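Long-range contacts in mitochondrial association factor 1 (Toxoplasma gondii, PDB 6BXS), which is of unknown precise function but is a macro-domain protein encoded at a parasite locus required for direct manipulation of host mitochondria: residues 6-11 with 21-27; 30-34 with 257-261; 36-40 with 158-164; 235-241 with 267-271. All coordinates share one frame; numbering follows the deposited sequence.

Interaction 1: 6-11 with 21-27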
loop_
_atom_site.group_PDB
_atom_site.type_symbol
_atom_site.label_atom_id
_atom_site.label_comp_id
_atom_site.label_asym_id
_atom_site.label_seq_id
_atom_site.Cartn_x
_atom_site.Cartn_y
_atom_site.Cartn_z
ATOM N N PRO A 6 11.901 12.176 -10.613
ATOM C CA PRO A 6 10.689 12.708 -9.980
ATOM C C PRO A 6 11.005 13.672 -8.837
ATOM O O PRO A 6 11.690 13.294 -7.888
ATOM C CB PRO A 6 9.983 11.450 -9.461
ATOM C CG PRO A 6 11.075 10.459 -9.265
ATOM C CD PRO A 6 12.077 10.737 -10.347
ATOM N N ASP A 7 10.510 14.901 -8.935
ATOM C CA ASP A 7 10.770 15.915 -7.915
ATOM C C ASP A 7 10.032 15.596 -6.617
ATOM O O ASP A 7 8.802 15.577 -6.598
ATOM C CB ASP A 7 10.351 17.299 -8.416
ATOM C CG ASP A 7 10.590 18.388 -7.383
ATOM O OD1 ASP A 7 11.667 18.379 -6.751
ATOM O OD2 ASP A 7 9.701 19.246 -7.195
ATOM N N PRO A 8 10.773 15.353 -5.524
ATOM C CA PRO A 8 10.083 15.078 -4.259
ATOM C C PRO A 8 9.592 16.358 -3.579
ATOM O O PRO A 8 10.246 16.869 -2.667
ATOM C CB PRO A 8 11.160 14.377 -3.428
ATOM C CG PRO A 8 12.437 14.964 -3.911
ATOM C CD PRO A 8 12.239 15.280 -5.374
ATOM N N LEU A 9 8.453 16.873 -4.032
ATOM C CA LEU A 9 7.847 18.048 -3.415
ATOM C C LEU A 9 7.405 17.722 -1.994
ATOM O O LEU A 9 6.590 16.824 -1.779
ATOM C CB LEU A 9 6.657 18.542 -4.244
ATOM C CG LEU A 9 5.760 19.615 -3.618
ATOM C CD1 LEU A 9 6.538 20.889 -3.320
ATOM C CD2 LEU A 9 4.578 19.902 -4.532
ATOM N N THR A 10 7.948 18.460 -1.028
ATOM C CA THR A 10 7.658 18.233 0.383
ATOM C C THR A 10 6.841 19.389 0.952
ATOM O O THR A 10 7.224 20.554 0.820
ATOM C CB THR A 10 8.952 18.065 1.199
ATOM O OG1 THR A 10 9.733 16.999 0.644
ATOM C CG2 THR A 10 8.640 17.750 2.655
ATOM N N LEU A 11 5.717 19.056 1.582
ATOM C CA LEU A 11 4.824 20.048 2.171
ATOM C C LEU A 11 4.419 19.641 3.583
ATOM O O LEU A 11 4.140 18.471 3.844
ATOM C CB LEU A 11 3.580 20.231 1.299
ATOM C CG LEU A 11 3.829 20.749 -0.120
ATOM C CD1 LEU A 11 2.546 20.710 -0.934
ATOM C CD2 LEU A 11 4.398 22.158 -0.093
ATOM N N VAL A 21 4.839 15.708 4.210
ATOM C CA VAL A 21 4.440 14.677 3.260
ATOM C C VAL A 21 5.095 14.957 1.915
ATOM O O VAL A 21 5.126 16.100 1.456
ATOM C CB VAL A 21 2.912 14.615 3.085
ATOM C CG1 VAL A 21 2.531 13.498 2.125
ATOM C CG2 VAL A 21 2.231 14.411 4.430
ATOM N N ILE A 22 5.624 13.908 1.296
ATOM C CA ILE A 22 6.236 14.022 -0.022
ATOM C C ILE A 22 5.224 13.711 -1.116
ATOM O O ILE A 22 4.515 12.704 -1.050
ATOM C CB ILE A 22 7.441 13.075 -0.162
ATOM C CG1 ILE A 22 8.609 13.581 0.687
ATOM C CG2 ILE A 22 7.886 12.965 -1.622
ATOM C CD1 ILE A 22 9.647 12.525 0.986
ATOM N N PHE A 23 5.172 14.579 -2.124
ATOM C CA PHE A 23 4.363 14.344 -3.313
ATOM C C PHE A 23 5.259 14.378 -4.541
ATOM O O PHE A 23 5.593 15.451 -5.043
ATOM C CB PHE A 23 3.252 15.384 -3.439
ATOM C CG PHE A 23 2.330 15.428 -2.259
ATOM C CD1 PHE A 23 2.624 16.226 -1.168
ATOM C CD2 PHE A 23 1.169 14.674 -2.241
ATOM C CE1 PHE A 23 1.779 16.271 -0.079
ATOM C CE2 PHE A 23 0.319 14.716 -1.152
ATOM C CZ PHE A 23 0.625 15.517 -0.070
ATOM N N PHE A 24 5.656 13.202 -5.013
ATOM C CA PHE A 24 6.555 13.111 -6.156
ATOM C C PHE A 24 5.930 13.746 -7.388
ATOM O O PHE A 24 4.739 13.571 -7.652
ATOM C CB PHE A 24 6.921 11.655 -6.446
ATOM C CG PHE A 24 7.880 11.061 -5.456
ATOM C CD1 PHE A 24 9.226 11.386 -5.495
ATOM C CD2 PHE A 24 7.436 10.172 -4.494
ATOM C CE1 PHE A 24 10.111 10.839 -4.589
ATOM C CE2 PHE A 24 8.316 9.620 -3.585
ATOM C CZ PHE A 24 9.656 9.953 -3.632
ATOM N N GLY A 25 6.739 14.493 -8.129
ATOM C CA GLY A 25 6.298 15.101 -9.370
ATOM C C GLY A 25 6.440 14.102 -10.497
ATOM O O GLY A 25 6.812 12.953 -10.255
ATOM N N PRO A 26 6.164 14.532 -11.737
ATOM C CA PRO A 26 6.201 13.601 -12.869
ATOM C C PRO A 26 7.610 13.096 -13.150
ATOM O O PRO A 26 8.548 13.891 -13.165
ATOM C CB PRO A 26 5.688 14.438 -14.051
ATOM C CG PRO A 26 5.322 15.783 -13.504
ATOM C CD PRO A 26 5.963 15.925 -12.167
ATOM N N SER A 27 7.755 11.792 -13.360
ATOM C CA SER A 27 9.032 11.221 -13.771
ATOM C C SER A 27 9.103 11.159 -15.293
ATOM O O SER A 27 8.201 11.634 -15.982
ATOM C CB SER A 27 9.215 9.828 -13.174
ATOM O OG SER A 27 8.219 8.941 -13.652
HETATM O O HOH W 1 9.432 15.619 -11.344
#
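The Phe24 ring takes the carbonyl oxygen of Pro6 at its edge and in its plane, CD1 lying 3.9 Å from Pro6 O, while Pro8 CB approaches CE1 obliquely at 3.9 Å. One face of this ring carries Ile22 CG2, and the same methyl also touches Pro8 CB; it gets there because CG2 stands anti to the Ile22 backbone N. On the other side of the sheet, with Leu9, Leu11 and Val21, the Phe23 ring meets Leu9 O at its edge and Leu11 CD1 obliquely. The backbones form an antiparallel pairing, regular at Leu11-Val21 and uneven around Pro8. Leu11 and Val21 exchange two nearly straight bonds, and Phe23 N reaches Leu9 O at 2.7 Å. The return bond from Leu9 N to Phe23 O is weak at 3.4 Å, since an inverse gamma turn centred on Pro8 draws that N toward Asp7 O. Asp7 O therefore has two donors, Leu9 N and Gly25 N (2.8 Å), from opposite faces of its plane. A water links Asp7 N to Pro26 O. This hairpin forms one end of the mixed sheet: strand 19-24 runs parallel to 253-256, where Phe256 meets the Phe23 ring, and helix 263-276 packs against Leu11 and Phe23.

Interaction 2: 30-34 with 257-261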
loop_
_atom_site.group_PDB
_atom_site.type_symbol
_atom_site.label_atom_id
_atom_site.label_comp_id
_atom_site.label_asym_id
_atom_site.label_seq_id
_atom_site.Cartn_x
_atom_site.Cartn_y
_atom_site.Cartn_z
ATOM N N GLN A 30 5.929 6.963 -18.608
ATOM C CA GLN A 30 4.574 7.260 -19.071
ATOM C C GLN A 30 3.680 7.674 -17.907
ATOM O O GLN A 30 3.684 7.033 -16.858
ATOM C CB GLN A 30 3.966 6.046 -19.783
ATOM C CG GLN A 30 3.294 6.376 -21.111
ATOM C CD GLN A 30 4.291 6.742 -22.197
ATOM O OE1 GLN A 30 5.485 6.462 -22.081
ATOM N NE2 GLN A 30 3.804 7.373 -23.260
ATOM N N ASP A 31 2.916 8.745 -18.107
ATOM C CA ASP A 31 2.041 9.297 -17.072
ATOM C C ASP A 31 2.818 9.681 -15.813
ATOM O O ASP A 31 2.241 9.800 -14.732
ATOM C CB ASP A 31 0.930 8.302 -16.724
ATOM C CG ASP A 31 0.027 8.005 -17.903
ATOM O OD1 ASP A 31 0.521 8.027 -19.051
ATOM O OD2 ASP A 31 -1.178 7.758 -17.684
ATOM N N GLY A 32 4.125 9.885 -15.963
ATOM C CA GLY A 32 4.967 10.339 -14.870
ATOM C C GLY A 32 5.020 9.372 -13.703
ATOM O O GLY A 32 5.188 9.787 -12.555
ATOM N N PHE A 33 4.883 8.083 -14.002
ATOM C CA PHE A 33 4.836 7.041 -12.976
ATOM C C PHE A 33 6.079 7.047 -12.084
ATOM O O PHE A 33 7.209 7.005 -12.568
ATOM C CB PHE A 33 4.674 5.665 -13.634
ATOM C CG PHE A 33 4.540 4.531 -12.653
ATOM C CD1 PHE A 33 3.307 4.214 -12.104
ATOM C CD2 PHE A 33 5.644 3.780 -12.287
ATOM C CE1 PHE A 33 3.182 3.173 -11.203
ATOM C CE2 PHE A 33 5.523 2.736 -11.388
ATOM C CZ PHE A 33 4.291 2.433 -10.844
ATOM N N THR A 34 5.854 7.099 -10.775
ATOM C CA THR A 34 6.941 7.096 -9.800
ATOM C C THR A 34 7.557 5.705 -9.668
ATOM O O THR A 34 6.831 4.712 -9.631
ATOM C CB THR A 34 6.438 7.565 -8.422
ATOM O OG1 THR A 34 5.745 8.810 -8.570
ATOM C CG2 THR A 34 7.595 7.729 -7.439
ATOM N N MET A 257 2.971 8.716 -4.638
ATOM C CA MET A 257 3.429 8.575 -6.012
ATOM C C MET A 257 2.650 9.519 -6.918
ATOM O O MET A 257 1.640 10.090 -6.506
ATOM C CB MET A 257 3.271 7.130 -6.480
ATOM C CG MET A 257 3.999 6.125 -5.600
ATOM S SD MET A 257 3.541 4.419 -5.943
ATOM C CE MET A 257 4.121 4.244 -7.629
ATOM N N TYR A 258 3.113 9.669 -8.154
ATOM C CA TYR A 258 2.549 10.663 -9.056
ATOM C C TYR A 258 1.513 10.085 -10.011
ATOM O O TYR A 258 1.678 8.988 -10.540
ATOM C CB TYR A 258 3.656 11.326 -9.873
ATOM C CG TYR A 258 3.145 12.392 -10.816
ATOM C CD1 TYR A 258 2.910 13.687 -10.370
ATOM C CD2 TYR A 258 2.887 12.103 -12.150
ATOM C CE1 TYR A 258 2.439 14.664 -11.228
ATOM C CE2 TYR A 258 2.415 13.073 -13.015
ATOM C CZ TYR A 258 2.194 14.352 -12.549
ATOM O OH TYR A 258 1.726 15.322 -13.406
ATOM N N GLU A 259 0.439 10.842 -10.210
ATOM C CA GLU A 259 -0.471 10.624 -11.325
ATOM C C GLU A 259 -0.858 11.998 -11.880
ATOM O O GLU A 259 -0.947 12.967 -11.120
ATOM C CB GLU A 259 -1.697 9.809 -10.896
ATOM C CG GLU A 259 -2.388 10.276 -9.619
ATOM C CD GLU A 259 -3.391 11.392 -9.845
ATOM O OE1 GLU A 259 -3.914 11.522 -10.973
ATOM O OE2 GLU A 259 -3.662 12.137 -8.882
ATOM N N PRO A 260 -1.065 12.090 -13.207
ATOM C CA PRO A 260 -1.172 13.379 -13.910
ATOM C C PRO A 260 -2.104 14.433 -13.293
ATOM O O PRO A 260 -1.829 15.621 -13.462
ATOM C CB PRO A 260 -1.691 12.966 -15.290
ATOM C CG PRO A 260 -1.126 11.616 -15.497
ATOM C CD PRO A 260 -1.147 10.955 -14.148
ATOM N N SER A 261 -3.167 14.027 -12.602
ATOM C CA SER A 261 -4.129 14.991 -12.060
ATOM C C SER A 261 -3.738 15.517 -10.676
ATOM O O SER A 261 -4.419 16.385 -10.126
ATOM C CB SER A 261 -5.527 14.368 -11.987
ATOM O OG SER A 261 -5.608 13.402 -10.955
#
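Thr34 faces the extended chain at Met257 and Tyr258 with its hydroxyl foremost: OG1 accepts the backbone N-H of Tyr258 at 2.8 Å, with an N-H...O angle of 147°. Its first torsion of -52° sets OG1 anti to the carbonyl carbon, so that the oxygen, and not the methyl, meets the opposing chain. Thr34 CB rests against Met257 CB at 3.7 Å. Beyond this point Met257 and Phe33 lie side by side and point the same way. The methionine chain bends at its third torsion (64°), which brings CE obliquely to the Phe33 ring, 3.7 Å from CZ, and close to Thr34 O as well. Tyr258 extends in the other direction, under the turn of Asp31 and Gly32. Asp31 O lies at the ring edge in plane, 3.5 Å from CD2, whereas Gly32 O meets the same CD2 obliquely at 3.3 Å; Gly32, at positive phi and without a side chain, leaves room for this approach. Pro260 closes the end, its CD 3.6 Å from Asp31 O. Glu259 turns away, its carboxylate holding Ser261 and, through OE2, Thr263 N at the start of helix 263-276. Chemically, one directional bond fixes the pairing of the two loops, and the rest is van der Waals contact, much of it carbonyl oxygen against carbon; the oxygens set against ring and proline C-H groups are probably mildly favourable electrostatically.

Interaction 3: 36-40 with 158-164. With SO4 (sulfate ion), chain E.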
loop_
_atom_site.group_PDB
_atom_site.type_symbol
_atom_site.label_atom_id
_atom_site.label_comp_id
_atom_site.label_asym_id
_atom_site.label_seq_id
_atom_site.Cartn_x
_atom_site.Cartn_y
_atom_site.Cartn_z
ATOM N N LEU A 36 8.873 2.366 -8.065
ATOM C CA LEU A 36 8.471 1.652 -6.859
ATOM C C LEU A 36 9.530 1.795 -5.773
ATOM O O LEU A 36 9.212 2.059 -4.614
ATOM C CB LEU A 36 8.229 0.172 -7.166
ATOM C CG LEU A 36 6.910 -0.191 -7.856
ATOM C CD1 LEU A 36 6.652 0.659 -9.086
ATOM C CD2 LEU A 36 6.920 -1.665 -8.229
ATOM N N TYR A 37 10.790 1.629 -6.164
ATOM C CA TYR A 37 11.906 1.713 -5.228
ATOM C C TYR A 37 13.094 2.418 -5.868
ATOM O O TYR A 37 13.340 2.278 -7.066
ATOM C CB TYR A 37 12.321 0.318 -4.757
ATOM C CG TYR A 37 11.271 -0.386 -3.930
ATOM C CD1 TYR A 37 10.278 -1.148 -4.533
ATOM C CD2 TYR A 37 11.272 -0.290 -2.545
ATOM C CE1 TYR A 37 9.316 -1.793 -3.779
ATOM C CE2 TYR A 37 10.314 -0.929 -1.783
ATOM C CZ TYR A 37 9.338 -1.681 -2.405
ATOM O OH TYR A 37 8.380 -2.320 -1.651
ATOM N N ASP A 38 13.827 3.174 -5.061
ATOM C CA ASP A 38 14.994 3.896 -5.546
ATOM C C ASP A 38 16.228 3.000 -5.452
ATOM O O ASP A 38 16.333 2.192 -4.532
ATOM C CB ASP A 38 15.197 5.184 -4.745
ATOM C CG ASP A 38 13.973 6.083 -4.763
ATOM O OD1 ASP A 38 13.256 6.098 -5.786
ATOM O OD2 ASP A 38 13.724 6.771 -3.752
ATOM N N PRO A 39 17.162 3.132 -6.409
ATOM C CA PRO A 39 18.361 2.284 -6.401
ATOM C C PRO A 39 19.325 2.603 -5.258
ATOM O O PRO A 39 20.110 1.738 -4.867
ATOM C CB PRO A 39 19.011 2.585 -7.756
ATOM C CG PRO A 39 18.518 3.936 -8.128
ATOM C CD PRO A 39 17.129 4.032 -7.576
ATOM N N SER A 40 19.260 3.825 -4.737
ATOM C CA SER A 40 20.140 4.253 -3.654
ATOM C C SER A 40 19.356 5.016 -2.591
ATOM O O SER A 40 19.478 6.234 -2.476
ATOM C CB SER A 40 21.275 5.124 -4.197
ATOM O OG SER A 40 22.095 4.388 -5.088
ATOM N N PRO A 158 14.274 -5.330 -4.868
ATOM C CA PRO A 158 14.505 -4.326 -5.917
ATOM C C PRO A 158 15.864 -3.628 -5.841
ATOM O O PRO A 158 16.251 -3.130 -4.784
ATOM C CB PRO A 158 13.375 -3.317 -5.681
ATOM C CG PRO A 158 12.283 -4.122 -5.105
ATOM C CD PRO A 158 12.944 -5.169 -4.252
ATOM N N HIS A 159 16.573 -3.610 -6.968
ATOM C CA HIS A 159 17.874 -2.953 -7.078
ATOM C C HIS A 159 18.918 -3.578 -6.156
ATOM O O HIS A 159 19.968 -2.985 -5.914
ATOM C CB HIS A 159 17.737 -1.457 -6.779
ATOM C CG HIS A 159 16.592 -0.806 -7.492
ATOM N ND1 HIS A 159 16.500 -0.767 -8.864
ATOM C CD2 HIS A 159 15.491 -0.175 -7.020
ATOM C CE1 HIS A 159 15.390 -0.139 -9.212
ATOM N NE2 HIS A 159 14.760 0.230 -8.112
ATOM N N GLY A 160 18.630 -4.775 -5.652
ATOM C CA GLY A 160 19.561 -5.495 -4.799
ATOM C C GLY A 160 19.984 -4.726 -3.560
ATOM O O GLY A 160 21.043 -4.995 -2.992
ATOM N N ASN A 161 19.159 -3.768 -3.143
ATOM C CA ASN A 161 19.449 -2.963 -1.962
ATOM C C ASN A 161 18.663 -3.452 -0.750
ATOM O O ASN A 161 17.435 -3.516 -0.785
ATOM C CB ASN A 161 19.130 -1.491 -2.224
ATOM C CG ASN A 161 19.772 -0.567 -1.204
ATOM O OD1 ASN A 161 19.393 -0.557 -0.033
ATOM N ND2 ASN A 161 20.748 0.215 -1.647
ATOM N N GLU A 162 19.387 -3.782 0.317
ATOM C CA GLU A 162 18.802 -4.291 1.558
ATOM C C GLU A 162 17.627 -3.449 2.060
ATOM O O GLU A 162 16.711 -3.968 2.697
ATOM C CB GLU A 162 19.879 -4.358 2.647
ATOM C CG GLU A 162 19.466 -5.089 3.918
ATOM C CD GLU A 162 20.097 -4.493 5.164
ATOM O OE1 GLU A 162 19.695 -3.378 5.566
ATOM O OE2 GLU A 162 21.000 -5.137 5.740
ATOM N N MET A 163 17.658 -2.150 1.773
ATOM C CA MET A 163 16.649 -1.230 2.294
ATOM C C MET A 163 15.322 -1.285 1.534
ATOM O O MET A 163 14.344 -0.666 1.956
ATOM C CB MET A 163 17.180 0.204 2.263
ATOM C CG MET A 163 18.333 0.465 3.218
ATOM S SD MET A 163 18.804 2.204 3.232
ATOM C CE MET A 163 20.037 2.208 4.533
ATOM N N ASN A 164 15.290 -2.020 0.424
ATOM C CA ASN A 164 14.099 -2.087 -0.424
ATOM C C ASN A 164 13.329 -3.403 -0.289
ATOM O O ASN A 164 12.520 -3.740 -1.152
ATOM C CB ASN A 164 14.491 -1.881 -1.892
ATOM C CG ASN A 164 15.015 -0.485 -2.168
ATOM O OD1 ASN A 164 14.699 0.461 -1.450
ATOM N ND2 ASN A 164 15.816 -0.352 -3.220
HETATM S S SO4 E . 11.210 0.254 -10.188
HETATM O O1 SO4 E . 11.252 -1.179 -10.471
HETATM O O2 SO4 E . 9.855 0.751 -10.411
HETATM O O3 SO4 E . 12.136 0.960 -11.071
HETATM O O4 SO4 E . 11.597 0.486 -8.799
#
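Hydrogen bonds from two side chains, His159 and Asn164, hold the Tyr37-Asp38 backbone. His159 NE2 gives to Tyr37 O at 2.7 Å, meeting it from above the carbonyl plane with an N-H...O angle of only 131°, consistent with the N-H being shared with sulfate O4. Asn164 ND2 donates to Asp38 O at 2.9 Å and to Pro158 O at 3.2 Å, the latter lying in its amide plane, so one amide nitrogen binds both loops. Backbone and side chains together hold the anion: Leu36 N reaches sulfate O2 and Tyr37 N sulfate O4, each at 3.0 Å, with His159, Arg29 and Thr69 as side-chain partners. The sulfate, probably from the crystallisation liquor, may mark a pocket suited to an anion. Packing makes up the remaining contacts. Asn164 O lies over a face of the Tyr37 ring, 3.6 Å from CE2, while Pro158 CG meets CD1 obliquely at 3.6 Å. Pro39 lies over one face of the His159 ring. In the fold, these loops lead into the neighbouring parallel strands 45-50 and 166-170; Tyr37 OH bonds Val166 O, Asp38 forms a salt bridge with Arg215 on strand 213-216, and Phe66 of helix 61-76 packs against Leu36 and Tyr37.

Interaction 4: 235-241 with 267-271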
loop_
_atom_site.group_PDB
_atom_site.type_symbol
_atom_site.label_atom_id
_atom_site.label_comp_id
_atom_site.label_asym_id
_atom_site.label_seq_id
_atom_site.Cartn_x
_atom_site.Cartn_y
_atom_site.Cartn_z
ATOM N N ARG A 235 -10.341 13.470 -1.819
ATOM C CA ARG A 235 -10.916 13.830 -0.528
ATOM C C ARG A 235 -11.028 12.612 0.388
ATOM O O ARG A 235 -10.765 12.701 1.585
ATOM C CB ARG A 235 -12.293 14.467 -0.719
ATOM C CG ARG A 235 -12.277 15.774 -1.500
ATOM C CD ARG A 235 -11.478 16.851 -0.790
ATOM N NE ARG A 235 -11.921 17.033 0.594
ATOM C CZ ARG A 235 -11.147 16.917 1.673
ATOM N NH1 ARG A 235 -11.674 17.101 2.875
ATOM N NH2 ARG A 235 -9.855 16.624 1.571
ATOM N N ALA A 236 -11.426 11.478 -0.181
ATOM C CA ALA A 236 -11.534 10.237 0.578
ATOM C C ALA A 236 -10.170 9.831 1.129
ATOM O O ALA A 236 -10.049 9.415 2.281
ATOM C CB ALA A 236 -12.105 9.135 -0.290
ATOM N N ASN A 237 -9.148 9.954 0.289
ATOM C CA ASN A 237 -7.784 9.638 0.686
ATOM C C ASN A 237 -7.265 10.603 1.749
ATOM O O ASN A 237 -6.675 10.184 2.740
ATOM C CB ASN A 237 -6.857 9.659 -0.530
ATOM C CG ASN A 237 -5.398 9.493 -0.154
ATOM O OD1 ASN A 237 -4.951 8.393 0.174
ATOM N ND2 ASN A 237 -4.643 10.586 -0.202
ATOM N N ALA A 238 -7.494 11.894 1.537
ATOM C CA ALA A 238 -7.037 12.916 2.474
ATOM C C ALA A 238 -7.634 12.695 3.858
ATOM O O ALA A 238 -6.916 12.685 4.855
ATOM C CB ALA A 238 -7.393 14.300 1.959
ATOM N N VAL A 239 -8.947 12.506 3.914
ATOM C CA VAL A 239 -9.636 12.290 5.180
ATOM C C VAL A 239 -9.205 10.972 5.827
ATOM O O VAL A 239 -9.094 10.881 7.051
ATOM C CB VAL A 239 -11.168 12.304 4.982
ATOM C CG1 VAL A 239 -11.893 11.851 6.242
ATOM C CG2 VAL A 239 -11.631 13.699 4.588
ATOM N N ALA A 240 -8.964 9.953 5.008
ATOM C CA ALA A 240 -8.512 8.662 5.519
ATOM C C ALA A 240 -7.118 8.781 6.126
ATOM O O ALA A 240 -6.822 8.164 7.150
ATOM C CB ALA A 240 -8.521 7.616 4.413
ATOM N N VAL A 241 -6.263 9.571 5.488
ATOM C CA VAL A 241 -4.914 9.802 5.990
ATOM C C VAL A 241 -4.952 10.551 7.324
ATOM O O VAL A 241 -4.215 10.214 8.249
ATOM C CB VAL A 241 -4.067 10.590 4.969
ATOM C CG1 VAL A 241 -2.788 11.133 5.609
ATOM C CG2 VAL A 241 -3.721 9.704 3.774
ATOM N N GLY A 267 -6.270 16.850 -2.748
ATOM C CA GLY A 267 -7.186 16.418 -1.710
ATOM C C GLY A 267 -6.696 16.824 -0.334
ATOM O O GLY A 267 -7.469 17.303 0.496
ATOM N N LEU A 268 -5.402 16.640 -0.095
ATOM C CA LEU A 268 -4.807 16.976 1.193
ATOM C C LEU A 268 -4.645 18.485 1.361
ATOM O O LEU A 268 -4.781 19.004 2.467
ATOM C CB LEU A 268 -3.457 16.274 1.353
ATOM C CG LEU A 268 -3.529 14.854 1.925
ATOM C CD1 LEU A 268 -2.206 14.121 1.738
ATOM C CD2 LEU A 268 -3.915 14.881 3.400
ATOM N N MET A 269 -4.348 19.183 0.267
ATOM C CA MET A 269 -4.317 20.645 0.277
ATOM C C MET A 269 -5.654 21.183 0.768
ATOM O O MET A 269 -5.710 22.138 1.543
ATOM C CB MET A 269 -4.019 21.203 -1.117
ATOM C CG MET A 269 -2.573 21.070 -1.578
ATOM S SD MET A 269 -1.432 22.172 -0.719
ATOM C CE MET A 269 -0.688 21.027 0.430
ATOM N N GLU A 270 -6.733 20.558 0.305
ATOM C CA GLU A 270 -8.080 20.964 0.681
ATOM C C GLU A 270 -8.344 20.681 2.157
ATOM O O GLU A 270 -8.988 21.474 2.841
ATOM C CB GLU A 270 -9.112 20.248 -0.192
ATOM C CG GLU A 270 -10.547 20.706 0.041
ATOM C CD GLU A 270 -11.485 20.323 -1.091
ATOM O OE1 GLU A 270 -11.049 20.315 -2.263
ATOM O OE2 GLU A 270 -12.665 20.026 -0.806
ATOM N N SER A 271 -7.839 19.550 2.643
ATOM C CA SER A 271 -7.973 19.197 4.053
ATOM C C SER A 271 -7.217 20.189 4.930
ATOM O O SER A 271 -7.697 20.583 5.992
ATOM C CB SER A 271 -7.463 17.779 4.305
ATOM O OG SER A 271 -8.392 16.814 3.845
#
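Arg235 spreads its guanidinium group beneath the side chain of Glu270, whose CG lies over one face, offset toward the rim. The two chains cross at about a right angle, with guanidinium and carboxylate planes 28° apart. Glu270 OE2 comes 3.4 Å from Arg235 NE, yet well out of the guanidinium plane, so this salt bridge works through charge alone, with no N-H aimed at the oxygen. The directed bond is made at the edge: Arg235 NH2 gives an almost straight N-H (166°) to Ser271 OG at 2.7 Å, in plane. Bends at the second and third torsions fold the arginine back over helix 263-276 and bring NH2 within 2.7 Å of Gly267 O too. Ser271 OG also bonds to Glu242 OE2, just beyond the segment on helix 230-248, so the hydroxyl meets that helix twice. Next to the arginine, Ala238 CB sits 3.3 Å from Gly267 O, and the apolar packing follows with Leu268 CD2 on the same CB at 3.8 Å, Val241 being more distant. Such small residues let the axes approach to 8.2 Å while crossing at -57°. Helices 230-248 and 263-276 flank strand 253-256 in sequence, and Val241 and Leu268 both rest on Phe256. This is part of one of the two helix layers of the alpha/beta/alpha sandwich characteristic of macro domains.

Overall arrangement
The four contacts illustrate how chemistry follows position in one fold. Interaction 4 is the buried one, apolar packing round Ala238 beside a polar cluster of Arg235, Glu270 and Ser271; the other three are partly buried. Interaction 1 packs on helix 263-276 of interaction 4 through Leu11 with Met269 and Phe23 with Leu268. Interaction 1 relies on regular backbone bonding, whereas interactions 2 and 3 join loops, where side-chain atoms bond to backbone. Interaction 2 touches interaction 1 through Ser27 and Tyr258, and its first segment adjoins that of interaction 3, whose loops hydrogen-bond a sulfate, about 29 Å (centres) from interaction 4.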